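Side-chain contacts in uncharacterized protein (Parabacteroides distasonis, PDB 4Q34), which is probably an esterase of the alpha/beta-hydrolase family, a hydrolase whose natural substrate is not known: residues E110-F113 and N114-V118; G179-G182 and W183-L187; T150-F153 and E154-S157; Q57-K60 and T61-T65. All coordinates share one frame; numbering follows the deposited sequence.

Contact 1: residues E110-F113 and N114-V118; sequences EVWF and NRFRV
The carbonyls of Val111 and Trp112 receive Arg115 N (O to N 2.8 Å) and Phe116 N (O to N 2.9 Å), the closing i to i+4 bonds of helix 109-115. Arg117 then takes a positive phi of 62°, and the chain bonds back twice into the last turn: Arg117 N to Asn114 O, and Val118 N to Phe113 O at 3.2 Å. The side chains follow this reversal. Val118 comes over the face of the Phe113 ring, its CB 3.9 Å from the ring centroid in a CH-pi contact, while Val118 CG1 leans on Phe113 CE2 at 3.5 Å. Phe113 CG lies anti to its own backbone N (chi1 -180°), which carries the ring to the side where the chain doubles back. The branched valine suits the spot because one methyl can rest on the ring while its CB sits over the centre. On another flank Trp112 CE3 and Phe116 CZ meet at 3.3 Å, the two ring planes inclined at 38°. Trp121 and Tyr124 pack edge-to-face with Phe113, and Arg115 and Arg117 turn away to salt bridges with Glu261 and Glu199. Paired return bonds, a positive phi and an apolar contact between Phe113 and Val118, the residues joined by the outer, i to i+5 bond, are the marks of a Schellman motif, which here ends the helix.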
loop_
_atom_site.group_PDB
_atom_site.type_symbol
_atom_site.label_atom_id
_atom_site.label_comp_id
_atom_site.label_asym_id
_atom_site.label_seq_id
_atom_site.Cartn_x
_atom_site.Cartn_y
_atom_site.Cartn_z
ATOM N N GLU A 110 -8.865 -15.921 -15.194
ATOM C CA GLU A 110 -9.474 -17.245 -15.141
ATOM C C GLU A 110 -8.469 -18.364 -14.822
ATOM O O GLU A 110 -8.821 -19.407 -14.206
ATOM C CB GLU A 110 -10.247 -17.517 -16.439
ATOM C CG GLU A 110 -11.357 -16.498 -16.717
ATOM C CD GLU A 110 -10.904 -15.197 -17.369
ATOM O OE1 GLU A 110 -9.700 -15.053 -17.743
ATOM O OE2 GLU A 110 -11.784 -14.299 -17.537
ATOM N N VAL A 111 -7.244 -18.190 -15.291
ATOM C CA VAL A 111 -6.144 -19.099 -14.953
ATOM C C VAL A 111 -5.778 -18.989 -13.472
ATOM O O VAL A 111 -5.703 -20.006 -12.766
ATOM C CB VAL A 111 -4.910 -18.879 -15.846
ATOM C CG1 VAL A 111 -3.803 -19.842 -15.450
ATOM C CG2 VAL A 111 -5.276 -19.031 -17.322
ATOM N N TRP A 112 -5.610 -17.769 -12.955
ATOM C CA TRP A 112 -5.413 -17.613 -11.529
ATOM C C TRP A 112 -6.495 -18.240 -10.643
ATOM O O TRP A 112 -6.190 -18.796 -9.604
ATOM C CB TRP A 112 -5.218 -16.144 -11.115
ATOM C CG TRP A 112 -3.943 -15.517 -11.591
ATOM C CD1 TRP A 112 -3.809 -14.584 -12.579
ATOM C CD2 TRP A 112 -2.633 -15.744 -11.070
ATOM N NE1 TRP A 112 -2.476 -14.221 -12.731
ATOM C CE2 TRP A 112 -1.735 -14.926 -11.819
ATOM C CE3 TRP A 112 -2.123 -16.565 -10.061
ATOM C CZ2 TRP A 112 -0.359 -14.885 -11.556
ATOM C CZ3 TRP A 112 -0.744 -16.528 -9.796
ATOM C CH2 TRP A 112 0.119 -15.708 -10.552
ATOM N N PHE A 113 -7.747 -18.150 -11.055
ATOM C CA PHE A 113 -8.864 -18.792 -10.317
ATOM C C PHE A 113 -8.562 -20.271 -10.117
ATOM O O PHE A 113 -8.676 -20.808 -9.032
ATOM C CB PHE A 113 -10.127 -18.561 -11.132
ATOM C CG PHE A 113 -11.388 -19.130 -10.555
ATOM C CD1 PHE A 113 -11.763 -20.438 -10.809
ATOM C CD2 PHE A 113 -12.267 -18.317 -9.836
ATOM C CE1 PHE A 113 -12.968 -20.943 -10.327
ATOM C CE2 PHE A 113 -13.474 -18.815 -9.369
ATOM C CZ PHE A 113 -13.821 -20.124 -9.615
ATOM N N ASN A 114 -8.163 -20.933 -11.196
ATOM C CA ASN A 114 -7.768 -22.345 -11.117
ATOM C C ASN A 114 -6.506 -22.586 -10.305
ATOM O O ASN A 114 -6.468 -23.461 -9.467
ATOM C CB ASN A 114 -7.534 -22.890 -12.523
ATOM C CG ASN A 114 -8.803 -23.048 -13.307
ATOM O OD1 ASN A 114 -9.799 -22.394 -13.046
ATOM N ND2 ASN A 114 -8.766 -23.920 -14.293
ATOM N N ARG A 115 -5.470 -21.776 -10.557
ATOM C CA ARG A 115 -4.187 -21.890 -9.883
ATOM C C ARG A 115 -4.328 -21.768 -8.362
ATOM O O ARG A 115 -3.588 -22.400 -7.608
ATOM C CB ARG A 115 -3.270 -20.761 -10.375
ATOM C CG ARG A 115 -1.950 -20.645 -9.665
ATOM C CD ARG A 115 -1.159 -21.938 -9.768
ATOM N NE ARG A 115 0.239 -21.771 -9.364
ATOM C CZ ARG A 115 1.158 -22.728 -9.508
ATOM N NH1 ARG A 115 0.825 -23.904 -10.032
ATOM N NH2 ARG A 115 2.411 -22.495 -9.157
ATOM N N PHE A 116 -5.282 -20.946 -7.936
ATOM C CA PHE A 116 -5.565 -20.717 -6.511
ATOM C C PHE A 116 -6.537 -21.727 -5.903
ATOM O O PHE A 116 -6.834 -21.677 -4.707
ATOM C CB PHE A 116 -6.071 -19.285 -6.299
ATOM C CG PHE A 116 -5.024 -18.213 -6.567
ATOM C CD1 PHE A 116 -3.653 -18.519 -6.543
ATOM C CD2 PHE A 116 -5.408 -16.909 -6.837
ATOM C CE1 PHE A 116 -2.699 -17.539 -6.739
ATOM C CE2 PHE A 116 -4.451 -15.929 -7.039
ATOM C CZ PHE A 116 -3.103 -16.238 -6.972
ATOM N N ARG A 117 -7.031 -22.623 -6.763
ATOM C CA ARG A 117 -7.889 -23.721 -6.390
ATOM C C ARG A 117 -9.198 -23.221 -5.778
ATOM O O ARG A 117 -9.742 -23.805 -4.845
ATOM C CB ARG A 117 -7.145 -24.696 -5.498
ATOM C CG ARG A 117 -5.851 -25.235 -6.107
ATOM C CD ARG A 117 -5.350 -26.564 -5.501
ATOM N NE ARG A 117 -5.515 -26.553 -4.047
ATOM C CZ ARG A 117 -4.735 -25.904 -3.200
ATOM N NH1 ARG A 117 -3.682 -25.229 -3.638
ATOM N NH2 ARG A 117 -5.047 -25.867 -1.919
ATOM N N VAL A 118 -9.751 -22.175 -6.364
ATOM C CA VAL A 118 -11.125 -21.769 -6.033
ATOM C C VAL A 118 -12.074 -22.724 -6.759
ATOM O O VAL A 118 -13.142 -23.031 -6.270
ATOM C CB VAL A 118 -11.413 -20.318 -6.454
ATOM C CG1 VAL A 118 -12.825 -19.894 -6.086
ATOM C CG2 VAL A 118 -10.416 -19.376 -5.790
#

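Contact 2: residues G179-G182 and W183-L187; sequences GPVG and WNTLL
Residues Gly179-Gly182 and Trp183-Leu187 form successive turns of helix 178-185, with Trp183 N bonded to Gly179 O at 2.9 Å. The helix follows strand 170-175 and leads on to strand 192-198, a beta-alpha-beta crossover; the sharp turn between strand 170-175 and this helix probably corresponds to the nucleophile elbow of alpha/beta hydrolases. Two polar side chains fold back onto the backbone. Asn184 grips Pro180 O with both its main-chain N and its side-chain ND2, the two donors arriving from opposite faces of the carbonyl plane. The ND2 bond is the shorter, 2.8 Å to Pro180 O, and the acceptor lies close to the plane of the Asn184 side-chain amide. Proline is at ease in this first part of the helix, where its missing N-H costs little, and Pro180 CB lies 4.2 Å from Trp183 CD1, a loose apolar contact. The indole lays one face over the Gly179 carbonyl, whose oxygen stands 3.2 Å above the ring plane, displaced toward the rim; glycine suits position 179 because the following proline ring crowds the place of a side chain. Beyond, Trp183 packs on Ile195 and meets the ring of Trp272, while Val181 rests on Tyr160 of helix 153-167. Thr185 suits a buried helix surface because it consumes its own hydroxyl. Val181 O accepts from Thr185 N and also from the hydroxyl: with OG1 beside its backbone N (chi1 -53°), Thr185 OG1 donates to Val181 O at 2.6 Å from above the carbonyl plane.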
loop_
_atom_site.group_PDB
_atom_site.type_symbol
_atom_site.label_atom_id
_atom_site.label_comp_id
_atom_site.label_asym_id
_atom_site.label_seq_id
_atom_site.Cartn_x
_atom_site.Cartn_y
_atom_site.Cartn_z
ATOM N N GLY A 179 7.372 -18.268 0.529
ATOM C CA GLY A 179 8.092 -19.455 1.019
ATOM C C GLY A 179 9.602 -19.332 0.841
ATOM O O GLY A 179 10.310 -19.233 1.850
ATOM N N PRO A 180 10.080 -19.318 -0.411
ATOM C CA PRO A 180 11.516 -19.165 -0.650
ATOM C C PRO A 180 12.055 -17.808 -0.232
ATOM O O PRO A 180 13.241 -17.709 0.068
ATOM C CB PRO A 180 11.684 -19.419 -2.146
ATOM C CG PRO A 180 10.314 -19.348 -2.708
ATOM C CD PRO A 180 9.389 -19.775 -1.632
ATOM N N VAL A 181 11.224 -16.778 -0.192
ATOM C CA VAL A 181 11.687 -15.528 0.412
ATOM C C VAL A 181 12.062 -15.802 1.870
ATOM O O VAL A 181 13.109 -15.414 2.314
ATOM C CB VAL A 181 10.693 -14.374 0.250
ATOM C CG1 VAL A 181 11.129 -13.165 1.033
ATOM C CG2 VAL A 181 10.527 -14.041 -1.235
ATOM N N GLY A 182 11.167 -16.477 2.592
ATOM C CA GLY A 182 11.400 -16.932 3.944
ATOM C C GLY A 182 12.656 -17.779 4.086
ATOM O O GLY A 182 13.499 -17.524 4.973
ATOM N N TRP A 183 12.835 -18.758 3.193
ATOM C CA TRP A 183 13.966 -19.668 3.314
ATOM C C TRP A 183 15.275 -18.895 3.120
ATOM O O TRP A 183 16.253 -19.179 3.808
ATOM C CB TRP A 183 13.913 -20.879 2.378
ATOM C CG TRP A 183 12.612 -21.588 2.275
ATOM C CD1 TRP A 183 12.074 -22.068 1.136
ATOM C CD2 TRP A 183 11.682 -21.918 3.326
ATOM N NE1 TRP A 183 10.864 -22.666 1.382
ATOM C CE2 TRP A 183 10.594 -22.569 2.723
ATOM C CE3 TRP A 183 11.629 -21.683 4.701
ATOM C CZ2 TRP A 183 9.482 -23.011 3.442
ATOM C CZ3 TRP A 183 10.546 -22.155 5.419
ATOM C CH2 TRP A 183 9.468 -22.782 4.788
ATOM N N ASN A 184 15.260 -17.902 2.239
ATOM C CA ASN A 184 16.421 -17.053 2.001
ATOM C C ASN A 184 16.701 -16.089 3.180
ATOM O O ASN A 184 17.863 -15.869 3.564
ATOM C CB ASN A 184 16.257 -16.274 0.679
ATOM C CG ASN A 184 16.649 -17.091 -0.540
ATOM O OD1 ASN A 184 17.816 -17.230 -0.825
ATOM N ND2 ASN A 184 15.686 -17.681 -1.223
ATOM N N THR A 185 15.640 -15.512 3.715
ATOM C CA THR A 185 15.761 -14.507 4.762
ATOM C C THR A 185 16.380 -15.149 6.021
ATOM O O THR A 185 17.169 -14.492 6.740
ATOM C CB THR A 185 14.410 -13.886 5.073
ATOM O OG1 THR A 185 13.797 -13.411 3.880
ATOM C CG2 THR A 185 14.556 -12.712 6.047
ATOM N N LEU A 186 16.056 -16.415 6.298
ATOM C CA LEU A 186 16.587 -17.106 7.451
ATOM C C LEU A 186 18.134 -17.096 7.498
ATOM O O LEU A 186 18.745 -17.053 8.572
ATOM C CB LEU A 186 16.027 -18.548 7.515
ATOM C CG LEU A 186 16.372 -19.353 8.780
ATOM C CD1 LEU A 186 15.647 -18.782 9.991
ATOM C CD2 LEU A 186 15.999 -20.827 8.636
ATOM N N LEU A 187 18.766 -17.098 6.323
ATOM C CA LEU A 187 20.196 -17.175 6.183
ATOM C C LEU A 187 20.847 -15.816 6.336
ATOM O O LEU A 187 22.073 -15.706 6.244
ATOM C CB LEU A 187 20.529 -17.701 4.783
ATOM C CG LEU A 187 19.868 -19.047 4.430
ATOM C CD1 LEU A 187 20.357 -19.431 3.044
ATOM C CD2 LEU A 187 20.243 -20.116 5.437
#

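Contact 3: residues T150-F153 and E154-S157; sequences TTDF and EVYS
Asp152 OD1 faces the amides at the start of helix 153-167, receiving Val155 N at 3.3 Å in a fairly straight bond (159°) and Glu154 N in a weak, bent one. The Val155 amide arrives from above the carboxylate plane. Asp152 CG stands anti to the backbone N (chi1 -173°), which swings the carboxylate forward over the start of the helix, and the CG2 methyl of Val155 packs against Asp152 CG at 3.5 Å. Aspartate is well suited to this N-cap, its short side chain setting a carboxylate oxygen close enough to fold back to these amides. The Asp152 backbone is used as well: its carbonyl oxygen accepts from Tyr156 N at 3.0 Å and lies against one face of the Tyr156 ring, 3.3 Å above the ring plane and displaced toward the rim. At the next residue, Phe153 O is gripped twice, by Ser157 N and by Ser157 OG, the hydroxyl at 2.6 Å. Ser157 OG also has Lys188 as a partner. In the next shell, a water joins Thr151 OG1 to Tyr156 OH, which tethers the loop to the end of the tyrosine. A second water donates one proton to Asp152 OD2 (2.6 Å) and one to Glu154 OE1, and so bridges two like-charged groups. Arg90 packs on Asp152 and Val155 and bonds to Thr150 O, while Phe153 leans on Pro180 of helix 178-185. The negative carboxylate at the positive end of the helix dipole, with amides and a donating water around it, is consistent with an Asp152 that stays ionised.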
loop_
_atom_site.group_PDB
_atom_site.type_symbol
_atom_site.label_atom_id
_atom_site.label_comp_id
_atom_site.label_asym_id
_atom_site.label_seq_id
_atom_site.Cartn_x
_atom_site.Cartn_y
_atom_site.Cartn_z
ATOM N N THR A 150 12.051 -7.210 -11.953
ATOM C CA THR A 150 12.169 -8.664 -12.088
ATOM C C THR A 150 12.072 -9.321 -10.736
ATOM O O THR A 150 12.351 -8.697 -9.707
ATOM C CB THR A 150 13.543 -9.085 -12.682
ATOM O OG1 THR A 150 14.624 -8.599 -11.855
ATOM C CG2 THR A 150 13.669 -8.573 -14.071
ATOM N N THR A 151 11.686 -10.594 -10.735
ATOM C CA THR A 151 11.655 -11.371 -9.532
ATOM C C THR A 151 13.104 -11.610 -9.128
ATOM O O THR A 151 13.904 -12.080 -9.954
ATOM C CB THR A 151 10.981 -12.715 -9.808
ATOM O OG1 THR A 151 9.641 -12.461 -10.228
ATOM C CG2 THR A 151 10.989 -13.564 -8.588
ATOM N N ASP A 152 13.452 -11.285 -7.880
ATOM C CA ASP A 152 14.802 -11.501 -7.365
ATOM C C ASP A 152 14.707 -11.808 -5.866
ATOM O O ASP A 152 14.505 -10.886 -5.097
ATOM C CB ASP A 152 15.702 -10.271 -7.680
ATOM C CG ASP A 152 17.135 -10.496 -7.319
ATOM O OD1 ASP A 152 17.392 -11.288 -6.389
ATOM O OD2 ASP A 152 18.052 -9.931 -7.986
ATOM N N PHE A 153 14.879 -13.084 -5.486
ATOM C CA PHE A 153 14.706 -13.521 -4.088
ATOM C C PHE A 153 15.810 -12.915 -3.191
ATOM O O PHE A 153 15.593 -12.729 -1.994
ATOM C CB PHE A 153 14.729 -15.054 -3.938
ATOM C CG PHE A 153 13.566 -15.772 -4.557
ATOM C CD1 PHE A 153 12.390 -15.104 -4.924
ATOM C CD2 PHE A 153 13.647 -17.165 -4.777
ATOM C CE1 PHE A 153 11.315 -15.789 -5.495
ATOM C CE2 PHE A 153 12.569 -17.861 -5.329
ATOM C CZ PHE A 153 11.394 -17.164 -5.685
ATOM N N GLU A 154 16.960 -12.590 -3.762
ATOM C CA GLU A 154 18.011 -11.938 -2.993
ATOM C C GLU A 154 17.559 -10.539 -2.573
ATOM O O GLU A 154 17.660 -10.164 -1.378
ATOM C CB GLU A 154 19.327 -11.827 -3.782
ATOM C CG GLU A 154 20.411 -11.054 -3.030
ATOM C CD GLU A 154 21.757 -11.038 -3.722
ATOM O OE1 GLU A 154 21.770 -11.254 -4.953
ATOM O OE2 GLU A 154 22.802 -10.826 -3.040
ATOM N N VAL A 155 16.977 -9.804 -3.524
ATOM C CA VAL A 155 16.501 -8.429 -3.285
ATOM C C VAL A 155 15.340 -8.482 -2.272
ATOM O O VAL A 155 15.264 -7.702 -1.344
ATOM C CB VAL A 155 16.062 -7.760 -4.599
ATOM C CG1 VAL A 155 15.370 -6.435 -4.331
ATOM C CG2 VAL A 155 17.258 -7.542 -5.529
ATOM N N TYR A 156 14.446 -9.454 -2.449
ATOM C CA TYR A 156 13.279 -9.562 -1.578
ATOM C C TYR A 156 13.695 -9.923 -0.178
ATOM O O TYR A 156 13.280 -9.286 0.816
ATOM C CB TYR A 156 12.295 -10.613 -2.126
ATOM C CG TYR A 156 11.669 -10.391 -3.494
ATOM C CD1 TYR A 156 11.676 -9.134 -4.152
ATOM C CD2 TYR A 156 10.981 -11.425 -4.108
ATOM C CE1 TYR A 156 11.072 -8.956 -5.372
ATOM C CE2 TYR A 156 10.402 -11.261 -5.353
ATOM C CZ TYR A 156 10.424 -10.036 -5.975
ATOM O OH TYR A 156 9.786 -9.836 -7.169
ATOM N N SER A 157 14.523 -10.939 -0.066
ATOM C CA SER A 157 14.914 -11.422 1.256
ATOM C C SER A 157 15.864 -10.414 1.941
ATOM O O SER A 157 15.887 -10.286 3.158
ATOM C CB SER A 157 15.519 -12.818 1.171
ATOM O OG SER A 157 16.699 -12.850 0.392
HETATM O O HOH W 1 8.114 -11.621 -8.101
HETATM O O HOH W 2 20.317 -9.567 -6.837
#

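Contact 4: residues Q57-K60 and T61-T65; sequences QFSK and TWETT
Phe58 O takes two bonds from Thr61, and Trp62 N and Glu63 N follow with i to i+3 bonds to Ser59 O and Lys60 O, making a short 3-10 turn after strand 49-52. In alpha/beta hydrolases the loop leaving this strand commonly contributes to the oxyanion hole, and this turn lies within that loop. Thr61 OG1, placed beside its own backbone N (chi1 -60°), reaches Phe58 O at 2.8 Å nearly in line with the carbonyl, while Thr61 N comes from above the carbonyl plane. Threonine suits the place because its hydroxyl and its backbone N share one acceptor. Ser59 OG sits between its backbone N and carbonyl carbon (chi1 62°), a conformation that aims it at Glu63, four residues on, where it donates to Glu63 OE2 at 2.7 Å from above the carboxylate plane. Glu63 is extended beyond CG and crosses Lys60 at about a right angle, Glu63 CD 3.6 Å from Lys60 CA; its other oxygen, OE1, is taken by Ser13 and Tyr35 of the second subunit. Trp62 packs among Phe51, Ile173 and His175, a bulky apolar wedge against the central sheet. Lys60 CB rests over the Phe58 ring, 3.4 Å above its plane and displaced toward the rim, and the chain then bends at three torsions to curl around the turn. The curl suits a lysine, whose flexible chain brings a charged end back to main-chain carbonyls: Ser13 O of the second subunit accepts from it, and Lys60 NZ donates to Thr64 O at 2.7 Å and to a water at 2.6 Å.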
loop_
_atom_site.group_PDB
_atom_site.type_symbol
_atom_site.label_atom_id
_atom_site.label_comp_id
_atom_site.label_asym_id
_atom_site.label_seq_id
_atom_site.Cartn_x
_atom_site.Cartn_y
_atom_site.Cartn_z
ATOM N N GLN A 57 0.722 -10.370 -5.615
ATOM C CA GLN A 57 -0.113 -9.973 -4.485
ATOM C C GLN A 57 0.656 -8.934 -3.676
ATOM O O GLN A 57 1.851 -8.666 -3.939
ATOM C CB GLN A 57 -0.395 -11.184 -3.604
ATOM C CG GLN A 57 -1.193 -12.299 -4.308
ATOM C CD GLN A 57 -2.686 -12.015 -4.422
ATOM O OE1 GLN A 57 -3.325 -11.531 -3.478
ATOM N NE2 GLN A 57 -3.272 -12.411 -5.545
ATOM N N PHE A 58 0.002 -8.439 -2.644
ATOM C CA PHE A 58 0.665 -7.497 -1.730
ATOM C C PHE A 58 0.151 -7.752 -0.325
ATOM O O PHE A 58 -0.330 -8.858 -0.010
ATOM C CB PHE A 58 0.566 -6.035 -2.255
ATOM C CG PHE A 58 -0.826 -5.461 -2.318
ATOM C CD1 PHE A 58 -1.693 -5.745 -3.383
ATOM C CD2 PHE A 58 -1.318 -4.613 -1.291
ATOM C CE1 PHE A 58 -2.971 -5.175 -3.463
ATOM C CE2 PHE A 58 -2.598 -4.073 -1.384
ATOM C CZ PHE A 58 -3.453 -4.397 -2.422
ATOM N N SER A 59 0.317 -6.769 0.549
ATOM C CA SER A 59 -0.109 -6.921 1.925
ATOM C C SER A 59 -1.575 -7.322 2.063
ATOM O O SER A 59 -1.933 -7.905 3.085
ATOM C CB SER A 59 0.130 -5.605 2.669
ATOM O OG SER A 59 -0.620 -4.549 2.117
ATOM N N LYS A 60 -2.423 -6.956 1.092
ATOM C CA LYS A 60 -3.846 -7.307 1.091
ATOM C C LYS A 60 -4.138 -8.803 1.284
ATOM O O LYS A 60 -5.187 -9.156 1.827
ATOM C CB LYS A 60 -4.471 -6.764 -0.206
ATOM C CG LYS A 60 -5.953 -6.912 -0.434
ATOM C CD LYS A 60 -6.830 -6.541 0.708
ATOM C CE LYS A 60 -8.146 -5.926 0.256
ATOM N NZ LYS A 60 -9.297 -6.628 0.794
ATOM N N THR A 61 -3.177 -9.650 0.916
ATOM C CA THR A 61 -3.195 -11.074 1.236
ATOM C C THR A 61 -3.705 -11.340 2.634
ATOM O O THR A 61 -4.451 -12.244 2.855
ATOM C CB THR A 61 -1.794 -11.670 1.123
ATOM O OG1 THR A 61 -1.325 -11.485 -0.222
ATOM C CG2 THR A 61 -1.785 -13.143 1.482
ATOM N N TRP A 62 -3.250 -10.527 3.564
ATOM C CA TRP A 62 -3.478 -10.693 4.989
ATOM C C TRP A 62 -4.464 -9.712 5.599
ATOM O O TRP A 62 -4.663 -9.744 6.817
ATOM C CB TRP A 62 -2.115 -10.458 5.705
ATOM C CG TRP A 62 -0.979 -11.172 5.118
ATOM C CD1 TRP A 62 -0.006 -10.645 4.319
ATOM C CD2 TRP A 62 -0.656 -12.551 5.287
ATOM N NE1 TRP A 62 0.878 -11.629 3.951
ATOM C CE2 TRP A 62 0.495 -12.814 4.527
ATOM C CE3 TRP A 62 -1.263 -13.614 5.988
ATOM C CZ2 TRP A 62 1.102 -14.085 4.499
ATOM C CZ3 TRP A 62 -0.655 -14.854 5.988
ATOM C CH2 TRP A 62 0.492 -15.097 5.218
ATOM N N GLU A 63 -5.044 -8.826 4.789
ATOM C CA GLU A 63 -5.959 -7.801 5.256
ATOM C C GLU A 63 -7.424 -8.305 5.123
ATOM O O GLU A 63 -7.696 -9.490 5.220
ATOM C CB GLU A 63 -5.720 -6.493 4.500
ATOM C CG GLU A 63 -4.296 -5.997 4.628
ATOM C CD GLU A 63 -3.920 -4.829 3.696
ATOM O OE1 GLU A 63 -4.799 -4.354 2.937
ATOM O OE2 GLU A 63 -2.737 -4.361 3.749
ATOM N N THR A 64 -8.360 -7.400 4.890
ATOM C CA THR A 64 -9.743 -7.797 4.684
ATOM C C THR A 64 -9.827 -8.840 3.587
ATOM O O THR A 64 -9.165 -8.727 2.531
ATOM C CB THR A 64 -10.633 -6.569 4.337
ATOM O OG1 THR A 64 -10.413 -5.529 5.312
ATOM C CG2 THR A 64 -12.075 -6.924 4.318
ATOM N N THR A 65 -10.634 -9.867 3.835
ATOM C CA THR A 65 -10.836 -10.933 2.855
ATOM C C THR A 65 -11.610 -10.377 1.662
ATOM O O THR A 65 -12.273 -9.330 1.742
ATOM C CB THR A 65 -11.584 -12.127 3.498
ATOM O OG1 THR A 65 -12.982 -11.815 3.695
ATOM C CG2 THR A 65 -10.951 -12.537 4.794
HETATM O O HOH W 3 -11.841 -6.672 0.065
#

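Contacts 2 and 3 sit on neighbouring helices, 178-185 and 153-167, and touch directly: Thr185 OG1 meets Ser157 CB at 3.3 Å. Contact 2 is buried and its polar side chains bond chiefly to carbonyls of their own helix, whereas contact 3, at a partly exposed helix start, relies on a carboxylate and waters. Contacts 1 and 4 form the other touching pair, through Phe116 and Gln57, on a different part of the fold. Contact 4 is buried and faces the second subunit with charged and hydroxyl groups; contact 1, partly buried, joins a Schellman backbone reversal to aromatic and apolar packing. Contacts 1 and 2 lie on opposite sides of the chain's centre, about 25 Å between centres.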